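Local coordinates for multifunctional non-homologous end joining DNA repair protein LigD (PDB 2IRU) that probably works with Ku to repair DNA double-strand breaks by end joining, its polymerase domain, the part in this crystal, filling gaps before ligation, at residues V115-F120 with R136-L141; G194-A199 with V229-N234; V12-A17 with T27-I32. All coordinates share one frame; numbering follows the deposited sequence.

Contact 1. Residues V115-F120 with R136-L141; sequences VPQWRF and RLVFDL
The polar part of this contact is one straight hydrogen bond: Arg136 NE donates to Gln117 OE1 at 2.7 Å, with an N-H...O angle of 179°. The amide oxygen sits at the edge of the guanidinium and almost exactly in its plane, whereas seen from the amide the donor is tilted 29° from the carbonyl plane; the two flat groups are turned against each other. The side chains cross at about a right angle. Arg136 is extended from CG to NE, while Gln117 bends at its second torsion (chi2 -48°), which takes CD out of line with the stem, and the amide carries OE1 to Arg136 NE. Water 1 accepts from Gln117 NE2 at 3.0 Å and, weakly, from Arg136 NH2, so it ties the two nitrogens together beside the direct bond.

Both residues lie where the hairpin of strands 118-122 and 129-143 reaches its open end. Gln117 and Thr135 still share a backbone hydrogen bond there, and the chain turns a corner at Arg136 before running on to Asp140, a manganese ligand by similarity.

Van der Waals contacts surround the bond. The apolar one is Val138 CG1 against the stem of Gln117, with CG and CD each 3.7 Å away. Gln117 CB rests 3.4 Å from Arg136 O, and Val115 CG2 touches the guanidinium at its edge, 3.6 Å from Arg136 NH2.

The charge has outside partners: Arg136 NH1 forms a salt bridge with Asp291 and a hydrogen bond to the carbonyl of His46, which would probably help offset the nearby Arg50. Tyr183 of strand 180-186 touches Gln117, Arg136 and Val138.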
ATOM      1  N   VAL A 115       4.684  -2.168   0.362  1.00  7.66           N
ATOM      2  CA  VAL A 115       5.512  -2.488  -0.820  1.00  8.54           C
ATOM      3  C   VAL A 115       5.941  -1.182  -1.544  1.00  7.90           C
ATOM      4  O   VAL A 115       5.236  -0.142  -1.473  1.00  8.34           O
ATOM      5  CB  VAL A 115       4.763  -3.411  -1.849  1.00  9.16           C
ATOM      6  CG1 VAL A 115       4.537  -4.838  -1.259  1.00  6.43           C
ATOM      7  CG2 VAL A 115       3.427  -2.759  -2.324  1.00 11.41           C
ATOM      8  N   PRO A 116       7.094  -1.228  -2.243  1.00  8.34           N
ATOM      9  CA  PRO A 116       7.472  -0.067  -3.079  1.00  8.41           C
ATOM     10  C   PRO A 116       6.799  -0.134  -4.443  1.00  8.87           C
ATOM     11  O   PRO A 116       6.044  -1.078  -4.703  1.00  9.08           O
ATOM     12  CB  PRO A 116       8.993  -0.223  -3.188  1.00  8.43           C
ATOM     13  CG  PRO A 116       9.177  -1.797  -3.276  1.00  8.43           C
ATOM     14  CD  PRO A 116       8.097  -2.314  -2.271  1.00  6.85           C
ATOM     15  N   GLN A 117       7.073   0.864  -5.298  1.00  9.17           N
ATOM     16  CA  GLN A 117       6.360   1.024  -6.575  1.00  8.75           C
ATOM     17  C   GLN A 117       7.115   0.383  -7.743  1.00  8.90           C
ATOM     18  O   GLN A 117       6.698   0.513  -8.897  1.00  9.22           O
ATOM     19  CB  GLN A 117       6.073   2.530  -6.855  1.00 10.30           C
ATOM     20  CG  GLN A 117       5.474   3.238  -5.645  1.00 11.05           C
ATOM     21  CD  GLN A 117       4.297   2.442  -5.021  1.00 11.44           C
ATOM     22  OE1 GLN A 117       3.338   2.072  -5.739  1.00 11.43           O
ATOM     23  NE2 GLN A 117       4.381   2.152  -3.696  1.00 10.20           N
ATOM     24  N   TRP A 118       8.210  -0.282  -7.406  1.00  9.28           N
ATOM     25  CA  TRP A 118       8.992  -1.074  -8.360  1.00  8.90           C
ATOM     26  C   TRP A 118       8.851  -2.575  -8.109  1.00  9.48           C
ATOM     27  O   TRP A 118       8.488  -3.005  -7.006  1.00  9.74           O
ATOM     28  CB  TRP A 118      10.465  -0.648  -8.366  1.00  8.45           C
ATOM     29  CG  TRP A 118      11.138  -0.733  -7.013  1.00  8.01           C
ATOM     30  CD1 TRP A 118      11.299   0.304  -6.117  1.00  7.76           C
ATOM     31  CD2 TRP A 118      11.771  -1.882  -6.420  1.00  6.97           C
ATOM     32  NE1 TRP A 118      11.987  -0.127  -5.014  1.00  8.37           N
ATOM     33  CE2 TRP A 118      12.301  -1.461  -5.173  1.00  7.67           C
ATOM     34  CE3 TRP A 118      11.959  -3.224  -6.824  1.00  8.85           C
ATOM     35  CZ2 TRP A 118      12.987  -2.334  -4.314  1.00  8.07           C
ATOM     36  CZ3 TRP A 118      12.637  -4.093  -5.957  1.00  9.18           C
ATOM     37  CH2 TRP A 118      13.120  -3.638  -4.709  1.00  9.23           C
ATOM     38  N   ARG A 119       9.126  -3.358  -9.148  1.00 10.31           N
ATOM     39  CA  ARG A 119       9.220  -4.824  -9.018  1.00  9.51           C
ATOM     40  C   ARG A 119      10.618  -5.357  -9.306  1.00  8.72           C
ATOM     41  O   ARG A 119      11.380  -4.770 -10.105  1.00  7.40           O
ATOM     42  CB  ARG A 119       8.262  -5.502  -9.981  1.00  9.54           C
ATOM     43  CG  ARG A 119       6.803  -5.268  -9.676  1.00 11.34           C
ATOM     44  CD  ARG A 119       5.954  -5.729 -10.832  1.00 15.44           C
ATOM     45  NE  ARG A 119       5.922  -7.173 -10.957  1.00 14.76           N
ATOM     46  CZ  ARG A 119       4.792  -7.866 -11.061  1.00 18.62           C
ATOM     47  NH1 ARG A 119       3.629  -7.212 -11.079  1.00 18.38           N
ATOM     48  NH2 ARG A 119       4.816  -9.186 -11.159  1.00 15.63           N
ATOM     49  N   PHE A 120      10.964  -6.451  -8.642  1.00  8.63           N
ATOM     50  CA  PHE A 120      12.123  -7.253  -9.063  1.00  8.32           C
ATOM     51  C   PHE A 120      11.982  -7.740 -10.504  1.00  9.87           C
ATOM     52  O   PHE A 120      10.870  -8.056 -10.981  1.00 10.39           O
ATOM     53  CB  PHE A 120      12.276  -8.455  -8.143  1.00  8.53           C
ATOM     54  CG  PHE A 120      12.724  -8.097  -6.770  1.00  6.96           C
ATOM     55  CD1 PHE A 120      14.049  -7.770  -6.515  1.00  8.46           C
ATOM     56  CD2 PHE A 120      11.812  -8.114  -5.721  1.00  7.36           C
ATOM     57  CE1 PHE A 120      14.466  -7.426  -5.233  1.00  9.88           C
ATOM     58  CE2 PHE A 120      12.225  -7.782  -4.410  1.00  9.58           C
ATOM     59  CZ  PHE A 120      13.517  -7.448  -4.162  1.00  7.60           C
ATOM     60  N   ARG A 136       4.503   1.966 -11.498  1.00 10.71           N
ATOM     61  CA  ARG A 136       3.366   2.878 -11.216  1.00 10.62           C
ATOM     62  C   ARG A 136       3.876   4.004 -10.353  1.00 10.80           C
ATOM     63  O   ARG A 136       4.938   3.863  -9.721  1.00 12.12           O
ATOM     64  CB  ARG A 136       2.268   2.091 -10.467  1.00 10.24           C
ATOM     65  CG  ARG A 136       2.669   1.591  -9.082  1.00  9.45           C
ATOM     66  CD  ARG A 136       1.734   0.486  -8.585  1.00 11.47           C
ATOM     67  NE  ARG A 136       2.053   0.157  -7.196  1.00  9.23           N
ATOM     68  CZ  ARG A 136       1.781  -0.995  -6.576  1.00 11.66           C
ATOM     69  NH1 ARG A 136       1.182  -2.000  -7.220  1.00 10.72           N
ATOM     70  NH2 ARG A 136       2.137  -1.139  -5.297  1.00  9.46           N
ATOM     71  N   LEU A 137       3.152   5.134 -10.341  1.00  9.99           N
ATOM     72  CA  LEU A 137       3.396   6.196  -9.360  1.00 10.64           C
ATOM     73  C   LEU A 137       2.431   6.087  -8.175  1.00 10.42           C
ATOM     74  O   LEU A 137       1.291   5.628  -8.310  1.00 10.65           O
ATOM     75  CB  LEU A 137       3.213   7.598  -9.988  1.00 10.32           C
ATOM     76  CG  LEU A 137       3.951   7.999 -11.266  1.00 11.22           C
ATOM     77  CD1 LEU A 137       3.552   9.436 -11.676  1.00 12.90           C
ATOM     78  CD2 LEU A 137       5.442   7.888 -11.070  1.00 11.88           C
ATOM     79  N   VAL A 138       2.879   6.536  -7.012  1.00 10.19           N
ATOM     80  CA  VAL A 138       1.961   6.704  -5.899  1.00 10.87           C
ATOM     81  C   VAL A 138       2.078   8.120  -5.370  1.00 10.56           C
ATOM     82  O   VAL A 138       3.189   8.695  -5.299  1.00 11.04           O
ATOM     83  CB  VAL A 138       2.194   5.689  -4.753  1.00 10.51           C
ATOM     84  CG1 VAL A 138       3.501   5.975  -4.054  1.00 10.26           C
ATOM     85  CG2 VAL A 138       1.036   5.713  -3.752  1.00 12.56           C
ATOM     86  N   PHE A 139       0.928   8.699  -5.058  1.00 10.50           N
ATOM     87  CA  PHE A 139       0.865   9.965  -4.333  1.00  9.80           C
ATOM     88  C   PHE A 139       0.141   9.741  -3.008  1.00 10.72           C
ATOM     89  O   PHE A 139      -0.903   9.077  -2.979  1.00 11.14           O
ATOM     90  CB  PHE A 139       0.125  11.028  -5.137  1.00 10.88           C
ATOM     91  CG  PHE A 139       0.795  11.356  -6.424  1.00 10.36           C
ATOM     92  CD1 PHE A 139       1.659  12.448  -6.518  1.00 11.02           C
ATOM     93  CD2 PHE A 139       0.545  10.582  -7.567  1.00 11.33           C
ATOM     94  CE1 PHE A 139       2.289  12.726  -7.750  1.00 11.07           C
ATOM     95  CE2 PHE A 139       1.146  10.855  -8.775  1.00 11.46           C
ATOM     96  CZ  PHE A 139       2.024  11.934  -8.873  1.00 11.64           C
ATOM     97  N   ASP A 140       0.706  10.261  -1.924  1.00 10.56           N
ATOM     98  CA  ASP A 140       0.061  10.182  -0.617  1.00 10.89           C
ATOM     99  C   ASP A 140      -0.478  11.588  -0.365  1.00 11.14           C
ATOM    100  O   ASP A 140       0.305  12.529  -0.223  1.00 10.93           O
ATOM    101  CB  ASP A 140       1.107   9.849   0.455  1.00 11.87           C
ATOM    102  CG  ASP A 140       0.541   9.797   1.870  1.00 14.78           C
ATOM    103  OD1 ASP A 140      -0.680  10.033   2.128  1.00 15.37           O
ATOM    104  OD2 ASP A 140       1.382   9.515   2.760  1.00 16.33           O
ATOM    105  N   LEU A 141      -1.807  11.712  -0.339  1.00 10.80           N
ATOM    106  CA  LEU A 141      -2.456  12.978  -0.087  1.00 11.53           C
ATOM    107  C   LEU A 141      -2.810  13.048   1.380  1.00 12.33           C
ATOM    108  O   LEU A 141      -3.699  12.319   1.849  1.00 12.33           O
ATOM    109  CB  LEU A 141      -3.715  13.113  -0.962  1.00 11.89           C
ATOM    110  CG  LEU A 141      -3.445  13.669  -2.367  1.00 13.68           C
ATOM    111  CD1 LEU A 141      -2.439  12.870  -3.202  1.00 14.44           C
ATOM    112  CD2 LEU A 141      -4.787  13.785  -3.103  1.00 13.41           C
TER
HETATM  113  O   HOH W   1       2.180   0.446  -2.513  1.00 11.28           O

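Contact 2. Residues G194-A199 with V229-N234; sequences GATVLA and VDWSQN
Thr196 OG1 lies only 3.1 Å from Asn234 O, yet the angle is too poor for a hydrogen bond. The hydroxyl is engaged within its own helix, bonded to the carbonyl of Ser192, and it meets Asn234 by packing: Thr196 OG1 lies 3.0 Å from Asn234 C. The first torsion of Thr196 sets this division: OG1 stands beside the backbone N (chi1 -58°), and CG2, anti to that nitrogen, is left to meet Trp231. This methyl, Thr196 CG2, comes in at the ring edge, near the ring plane, 3.6 Å from Trp231 CE3.

One turn further along helix 192-209, Ala199 CB packs 3.8 Å from Trp231 CB. Ala199 CB also lies 3.2 Å from Asn234 ND2, a close van der Waals contact, CB being a methyl. Asn234 ND2 donates to Trp231 O at 3.0 Å from above the carbonyl plane, 38° out of it, and also to Val138 O in the neighbouring strand 129-143. Trp231 NE1 bonds outside the two segments, to the carbonyl of Ser216.

The segment 229-234 leaves strand 227-230 through an Asx turn and enters a short 3-10 segment. Asp230 OD1 accepts from Ser232 N at 2.9 Å, from above the carboxylate plane, and from Ser232 OG at 2.6 Å on its syn lone pair. Gln233 NE2 reaches the other oxygen, OD2, weakly, and also bonds Asp140.

By similarity Asp230 binds manganese, Gln233 the substrate, and residues 230-238 contact DNA. With Trp231 and Asn234 anchored on the helix and two Ser232 bonds fixing the Asp230 carboxylate, the chemistry is consistent with a metal ligand held in position.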
ATOM      1  N   GLY A 194      13.625   8.477 -11.539  1.00 11.06           N
ATOM      2  CA  GLY A 194      12.866   9.149 -12.594  1.00 11.60           C
ATOM      3  C   GLY A 194      11.412   9.363 -12.225  1.00 11.62           C
ATOM      4  O   GLY A 194      10.871  10.456 -12.420  1.00 10.54           O
ATOM      5  N   ALA A 195      10.779   8.302 -11.711  1.00 10.65           N
ATOM      6  CA  ALA A 195       9.396   8.349 -11.200  1.00 11.31           C
ATOM      7  C   ALA A 195       9.221   9.412 -10.133  1.00 11.61           C
ATOM      8  O   ALA A 195       8.213  10.152 -10.119  1.00 12.10           O
ATOM      9  CB  ALA A 195       8.979   6.967 -10.657  1.00 11.27           C
ATOM     10  N   THR A 196      10.216   9.533  -9.253  1.00 11.72           N
ATOM     11  CA  THR A 196      10.150  10.527  -8.169  1.00 11.92           C
ATOM     12  C   THR A 196      10.198  11.963  -8.720  1.00 11.75           C
ATOM     13  O   THR A 196       9.434  12.848  -8.280  1.00 11.76           O
ATOM     14  CB  THR A 196      11.252  10.308  -7.132  1.00 11.85           C
ATOM     15  OG1 THR A 196      11.131   8.982  -6.590  1.00 10.77           O
ATOM     16  CG2 THR A 196      11.116  11.303  -5.984  1.00 12.91           C
ATOM     17  N   VAL A 197      11.076  12.190  -9.701  1.00 10.99           N
ATOM     18  CA  VAL A 197      11.138  13.498 -10.393  1.00 11.98           C
ATOM     19  C   VAL A 197       9.793  13.851 -11.066  1.00 12.20           C
ATOM     20  O   VAL A 197       9.266  14.959 -10.865  1.00 11.88           O
ATOM     21  CB  VAL A 197      12.356  13.572 -11.334  1.00 12.38           C
ATOM     22  CG1 VAL A 197      12.219  14.702 -12.364  1.00 11.89           C
ATOM     23  CG2 VAL A 197      13.641  13.712 -10.499  1.00 12.25           C
ATOM     24  N   LEU A 198       9.188  12.869 -11.750  1.00 12.29           N
ATOM     25  CA  LEU A 198       7.888  13.052 -12.412  1.00 13.48           C
ATOM     26  C   LEU A 198       6.748  13.382 -11.435  1.00 13.11           C
ATOM     27  O   LEU A 198       5.991  14.360 -11.637  1.00 12.33           O
ATOM     28  CB  LEU A 198       7.526  11.824 -13.252  1.00 13.77           C
ATOM     29  CG  LEU A 198       6.146  11.804 -13.940  1.00 14.96           C
ATOM     30  CD1 LEU A 198       5.909  13.030 -14.881  1.00 13.94           C
ATOM     31  CD2 LEU A 198       5.996  10.512 -14.738  1.00 15.25           C
ATOM     32  N   ALA A 199       6.633  12.569 -10.386  1.00 12.06           N
ATOM     33  CA  ALA A 199       5.667  12.815  -9.309  1.00 11.90           C
ATOM     34  C   ALA A 199       5.859  14.191  -8.621  1.00 11.56           C
ATOM     35  O   ALA A 199       4.879  14.930  -8.389  1.00 12.01           O
ATOM     36  CB  ALA A 199       5.687  11.675  -8.297  1.00 11.31           C
ATOM     37  N   VAL A 229       0.619  16.998  -0.869  1.00 11.40           N
ATOM     38  CA  VAL A 229       0.687  16.039  -1.967  1.00 11.28           C
ATOM     39  C   VAL A 229       2.091  15.446  -1.966  1.00 11.78           C
ATOM     40  O   VAL A 229       3.006  15.999  -2.565  1.00 11.39           O
ATOM     41  CB  VAL A 229       0.354  16.688  -3.318  1.00 11.51           C
ATOM     42  CG1 VAL A 229       0.425  15.692  -4.447  1.00 13.23           C
ATOM     43  CG2 VAL A 229      -1.036  17.267  -3.257  1.00 10.67           C
ATOM     44  N   ASP A 230       2.222  14.337  -1.262  1.00 10.90           N
ATOM     45  CA  ASP A 230       3.523  13.738  -1.029  1.00  9.88           C
ATOM     46  C   ASP A 230       3.891  12.824  -2.208  1.00  9.55           C
ATOM     47  O   ASP A 230       3.239  11.779  -2.455  1.00 10.38           O
ATOM     48  CB  ASP A 230       3.503  12.947   0.302  1.00 10.08           C
ATOM     49  CG  ASP A 230       4.899  12.458   0.735  1.00 12.71           C
ATOM     50  OD1 ASP A 230       5.893  12.758   0.063  1.00 14.35           O
ATOM     51  OD2 ASP A 230       4.993  11.739   1.754  1.00 19.59           O
ATOM     52  N   TRP A 231       4.940  13.257  -2.919  1.00 10.09           N
ATOM     53  CA  TRP A 231       5.512  12.568  -4.075  1.00 10.65           C
ATOM     54  C   TRP A 231       6.700  11.700  -3.670  1.00 11.21           C
ATOM     55  O   TRP A 231       7.237  10.963  -4.524  1.00 11.39           O
ATOM     56  CB  TRP A 231       6.020  13.616  -5.087  1.00 11.09           C
ATOM     57  CG  TRP A 231       6.774  14.727  -4.390  1.00 12.04           C
ATOM     58  CD1 TRP A 231       6.260  15.931  -3.954  1.00 12.64           C
ATOM     59  CD2 TRP A 231       8.163  14.732  -4.025  1.00 12.71           C
ATOM     60  NE1 TRP A 231       7.257  16.677  -3.353  1.00 11.84           N
ATOM     61  CE2 TRP A 231       8.424  15.956  -3.369  1.00 13.57           C
ATOM     62  CE3 TRP A 231       9.213  13.813  -4.176  1.00 12.57           C
ATOM     63  CZ2 TRP A 231       9.696  16.291  -2.892  1.00 13.58           C
ATOM     64  CZ3 TRP A 231      10.479  14.145  -3.683  1.00 13.77           C
ATOM     65  CH2 TRP A 231      10.706  15.364  -3.043  1.00 14.41           C
ATOM     66  N   SER A 232       7.106  11.777  -2.394  1.00 10.88           N
ATOM     67  CA  SER A 232       8.402  11.220  -1.941  1.00 11.53           C
ATOM     68  C   SER A 232       8.424   9.687  -1.851  1.00 10.49           C
ATOM     69  O   SER A 232       9.508   9.053  -1.795  1.00 11.60           O
ATOM     70  CB  SER A 232       8.819  11.808  -0.581  1.00 11.70           C
ATOM     71  OG  SER A 232       7.981  11.341   0.452  1.00 14.30           O
ATOM     72  N   GLN A 233       7.240   9.082  -1.767  1.00 10.24           N
ATOM     73  CA  GLN A 233       7.147   7.605  -1.686  1.00 11.39           C
ATOM     74  C   GLN A 233       7.481   6.848  -2.987  1.00 10.89           C
ATOM     75  O   GLN A 233       7.540   5.602  -3.021  1.00 12.56           O
ATOM     76  CB  GLN A 233       5.819   7.169  -1.074  1.00 11.93           C
ATOM     77  CG  GLN A 233       5.711   7.723   0.323  1.00 13.29           C
ATOM     78  CD  GLN A 233       4.370   7.555   0.923  1.00 18.20           C
ATOM     79  OE1 GLN A 233       3.780   6.472   0.871  1.00 24.75           O
ATOM     80  NE2 GLN A 233       3.864   8.636   1.523  1.00 21.07           N
ATOM     81  N   ASN A 234       7.743   7.601  -4.047  1.00 10.83           N
ATOM     82  CA  ASN A 234       8.245   7.019  -5.289  1.00 11.26           C
ATOM     83  C   ASN A 234       9.737   6.711  -5.211  1.00 11.63           C
ATOM     84  O   ASN A 234      10.273   6.054  -6.105  1.00 12.31           O
ATOM     85  CB  ASN A 234       7.879   7.904  -6.486  1.00 10.70           C
ATOM     86  CG  ASN A 234       6.363   7.992  -6.675  1.00 11.71           C
ATOM     87  OD1 ASN A 234       5.738   7.031  -7.088  1.00 13.92           O
ATOM     88  ND2 ASN A 234       5.767   9.148  -6.330  1.00 12.42           N
TER

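Contact 3. Residues V12-A17 with T27-I32; sequences VTLTNA and TTKSDI
Lys29 reaches from the first turn of helix 29-47 into the loop 12-17, where Lys29 NZ donates to Thr15 O at 2.8 Å from above the carbonyl plane, 40° out of it. The tight packing is against the loop carbonyls: Lys29 CD passes 3.3 Å from Asn16 O, and a bend at the third torsion (chi3 72°) then turns CE aside. The Leu14 side chain slides past that of Lys29 in the opposite direction, Leu14 CD1 lying 4.0 Å from Lys29 CE. Beside this stands a backbone bond, Ser30 N to Ala17 O at 3.0 Å.

The solvent side is formed by Thr15 and Asn16, both exposed. Here Asn16 OD1 reaches Lys29 NZ through water 2, which accepts from Lys29 NZ at 2.8 Å and donates to the amide oxygen.

Thr28 and Asp31 form a capping box at the start of the helix: Asp31 N donates to Thr28 OG1, and Thr28 N to Asp31 OD2. Gln107 OE1 of helix 99-107 bonds both Thr15 N and Lys29 NZ, which ties the loop and the start of helix 29-47 to that helix, next to the small antiparallel pair of strands 20-22 and 27-28.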
ATOM      1  N   VAL A  12       0.522 -23.344   5.838  1.00  6.52           N
ATOM      2  CA  VAL A  12       0.603 -22.489   7.027  1.00  6.52           C
ATOM      3  C   VAL A  12      -0.395 -22.997   8.035  1.00  6.49           C
ATOM      4  O   VAL A  12      -1.540 -23.296   7.685  1.00  6.26           O
ATOM      5  CB  VAL A  12       0.279 -21.023   6.675  1.00  6.86           C
ATOM      6  CG1 VAL A  12       0.118 -20.114   7.943  1.00  8.31           C
ATOM      7  CG2 VAL A  12       1.373 -20.490   5.789  1.00  9.70           C
ATOM      8  N   THR A  13       0.072 -23.093   9.272  1.00  5.06           N
ATOM      9  CA  THR A  13      -0.779 -23.520  10.388  1.00  5.84           C
ATOM     10  C   THR A  13      -1.133 -22.266  11.239  1.00  6.45           C
ATOM     11  O   THR A  13      -0.260 -21.589  11.804  1.00  7.71           O
ATOM     12  CB  THR A  13      -0.096 -24.591  11.288  1.00  4.90           C
ATOM     13  OG1 THR A  13       0.266 -25.759  10.509  1.00  6.80           O
ATOM     14  CG2 THR A  13      -1.069 -24.994  12.416  1.00  7.91           C
ATOM     15  N   LEU A  14      -2.415 -21.942  11.304  1.00  5.29           N
ATOM     16  CA  LEU A  14      -2.841 -20.833  12.140  1.00  5.45           C
ATOM     17  C   LEU A  14      -2.796 -21.307  13.611  1.00  6.37           C
ATOM     18  O   LEU A  14      -3.365 -22.339  13.977  1.00  7.61           O
ATOM     19  CB  LEU A  14      -4.285 -20.392  11.803  1.00  5.55           C
ATOM     20  CG  LEU A  14      -4.847 -19.224  12.591  1.00  5.98           C
ATOM     21  CD1 LEU A  14      -4.039 -17.932  12.336  1.00 10.12           C
ATOM     22  CD2 LEU A  14      -6.367 -19.022  12.280  1.00  6.46           C
ATOM     23  N   THR A  15      -2.086 -20.541  14.428  1.00  6.68           N
ATOM     24  CA  THR A  15      -2.090 -20.750  15.863  1.00  6.32           C
ATOM     25  C   THR A  15      -2.799 -19.620  16.598  1.00  5.66           C
ATOM     26  O   THR A  15      -2.923 -18.525  16.054  1.00  6.36           O
ATOM     27  CB  THR A  15      -0.652 -20.870  16.464  1.00  6.89           C
ATOM     28  OG1 THR A  15       0.006 -19.606  16.327  1.00 10.16           O
ATOM     29  CG2 THR A  15       0.133 -22.010  15.755  1.00  7.91           C
ATOM     30  N   ASN A  16      -3.289 -19.944  17.806  1.00  5.95           N
ATOM     31  CA  ASN A  16      -3.997 -18.975  18.625  1.00  6.52           C
ATOM     32  C   ASN A  16      -5.122 -18.276  17.830  1.00  6.55           C
ATOM     33  O   ASN A  16      -5.261 -17.026  17.857  1.00  6.75           O
ATOM     34  CB  ASN A  16      -3.034 -17.923  19.159  1.00  7.40           C
ATOM     35  CG  ASN A  16      -1.894 -18.543  19.970  1.00 10.49           C
ATOM     36  OD1 ASN A  16      -0.735 -18.455  19.567  1.00 19.28           O
ATOM     37  ND2 ASN A  16      -2.229 -19.278  21.010  1.00 10.66           N
ATOM     38  N   ALA A  17      -5.930 -19.075  17.132  1.00  6.82           N
ATOM     39  CA  ALA A  17      -7.094 -18.542  16.349  1.00  7.24           C
ATOM     40  C   ALA A  17      -8.003 -17.564  17.099  1.00  6.72           C
ATOM     41  O   ALA A  17      -8.577 -16.617  16.492  1.00  7.12           O
ATOM     42  CB  ALA A  17      -7.940 -19.696  15.773  1.00  7.68           C
ATOM     43  N   THR A  27     -11.749  -8.272  17.027  1.00  7.08           N
ATOM     44  CA  THR A  27     -11.260  -8.906  15.796  1.00  6.26           C
ATOM     45  C   THR A  27     -10.090  -9.839  16.111  1.00  6.55           C
ATOM     46  O   THR A  27      -9.145  -9.433  16.760  1.00  6.05           O
ATOM     47  CB  THR A  27     -10.815  -7.823  14.758  1.00  6.15           C
ATOM     48  OG1 THR A  27     -11.891  -6.874  14.583  1.00  7.05           O
ATOM     49  CG2 THR A  27     -10.492  -8.517  13.407  1.00  6.50           C
ATOM     50  N   THR A  28     -10.206 -11.094  15.680  1.00  5.22           N
ATOM     51  CA  THR A  28      -9.283 -12.174  16.085  1.00  7.18           C
ATOM     52  C   THR A  28      -8.302 -12.577  14.983  1.00  6.53           C
ATOM     53  O   THR A  28      -8.439 -12.202  13.800  1.00  6.23           O
ATOM     54  CB  THR A  28     -10.044 -13.466  16.419  1.00  6.41           C
ATOM     55  OG1 THR A  28     -10.701 -13.945  15.228  1.00  6.67           O
ATOM     56  CG2 THR A  28     -11.074 -13.265  17.533  1.00  7.94           C
ATOM     57  N   LYS A  29      -7.331 -13.389  15.361  1.00  6.94           N
ATOM     58  CA  LYS A  29      -6.424 -13.962  14.364  1.00  7.50           C
ATOM     59  C   LYS A  29      -7.222 -14.728  13.308  1.00  7.12           C
ATOM     60  O   LYS A  29      -6.938 -14.594  12.115  1.00  6.86           O
ATOM     61  CB  LYS A  29      -5.391 -14.869  15.016  1.00  8.32           C
ATOM     62  CG  LYS A  29      -4.334 -14.160  15.794  1.00  9.75           C
ATOM     63  CD  LYS A  29      -3.192 -15.114  16.147  1.00  7.93           C
ATOM     64  CE  LYS A  29      -2.311 -15.497  14.926  1.00 10.50           C
ATOM     65  NZ  LYS A  29      -1.153 -16.503  15.222  1.00  8.35           N
ATOM     66  N   SER A  30      -8.252 -15.473  13.719  1.00  7.71           N
ATOM     67  CA  SER A  30      -9.115 -16.203  12.765  1.00  7.98           C
ATOM     68  C   SER A  30      -9.782 -15.248  11.756  1.00  7.08           C
ATOM     69  O   SER A  30      -9.814 -15.515  10.538  1.00  7.30           O
ATOM     70  CB  SER A  30     -10.172 -17.035  13.504  1.00  9.55           C
ATOM     71  OG  SER A  30     -10.914 -17.828  12.601  1.00 14.51           O
ATOM     72  N   ASP A  31     -10.286 -14.135  12.266  1.00  6.68           N
ATOM     73  CA  ASP A  31     -10.884 -13.111  11.390  1.00  6.11           C
ATOM     74  C   ASP A  31      -9.883 -12.656  10.328  1.00  7.61           C
ATOM     75  O   ASP A  31     -10.229 -12.488   9.143  1.00  7.13           O
ATOM     76  CB  ASP A  31     -11.315 -11.890  12.199  1.00  7.69           C
ATOM     77  CG  ASP A  31     -12.550 -12.161  13.068  1.00  8.43           C
ATOM     78  OD1 ASP A  31     -13.437 -12.948  12.657  1.00  6.54           O
ATOM     79  OD2 ASP A  31     -12.633 -11.528  14.135  1.00  6.36           O
ATOM     80  N   ILE A  32      -8.668 -12.386  10.780  1.00  6.42           N
ATOM     81  CA  ILE A  32      -7.613 -11.880   9.889  1.00  8.14           C
ATOM     82  C   ILE A  32      -7.177 -12.925   8.845  1.00  7.85           C
ATOM     83  O   ILE A  32      -6.972 -12.604   7.646  1.00  7.32           O
ATOM     84  CB  ILE A  32      -6.463 -11.299  10.767  1.00 10.11           C
ATOM     85  CG1 ILE A  32      -7.002 -10.144  11.668  1.00  9.05           C
ATOM     86  CG2 ILE A  32      -5.259 -10.902   9.971  1.00 13.70           C
ATOM     87  CD1 ILE A  32      -7.691  -9.030  10.960  1.00 22.61           C
TER
HETATM   88  O   HOH W   2      -0.042 -16.265  17.729  1.00 15.23           O

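How the contacts relate
Contact 3 comes first along the chain, then contact 1, then contact 2, each closing before the next opens. Contacts 1 and 2 are neighbours, their centres 9 Å apart, and share the mixed sheet in which strands 129-143 and 227-230 run antiparallel. They touch directly: Asp230 N lies 2.8 Å from Asp140 O, a probable hydrogen bond of the pairing that puts these two residues, both manganese ligands by similarity, on neighbouring strands. Contact 3 lies near the surface, its centre 29 Å from that of contact 1 and 37 Å from that of contact 2, across the chain's centre from the latter. There it joins the N-terminal loop, whose Asn16 and Ala17 probably bind DNA, to helix 29-47.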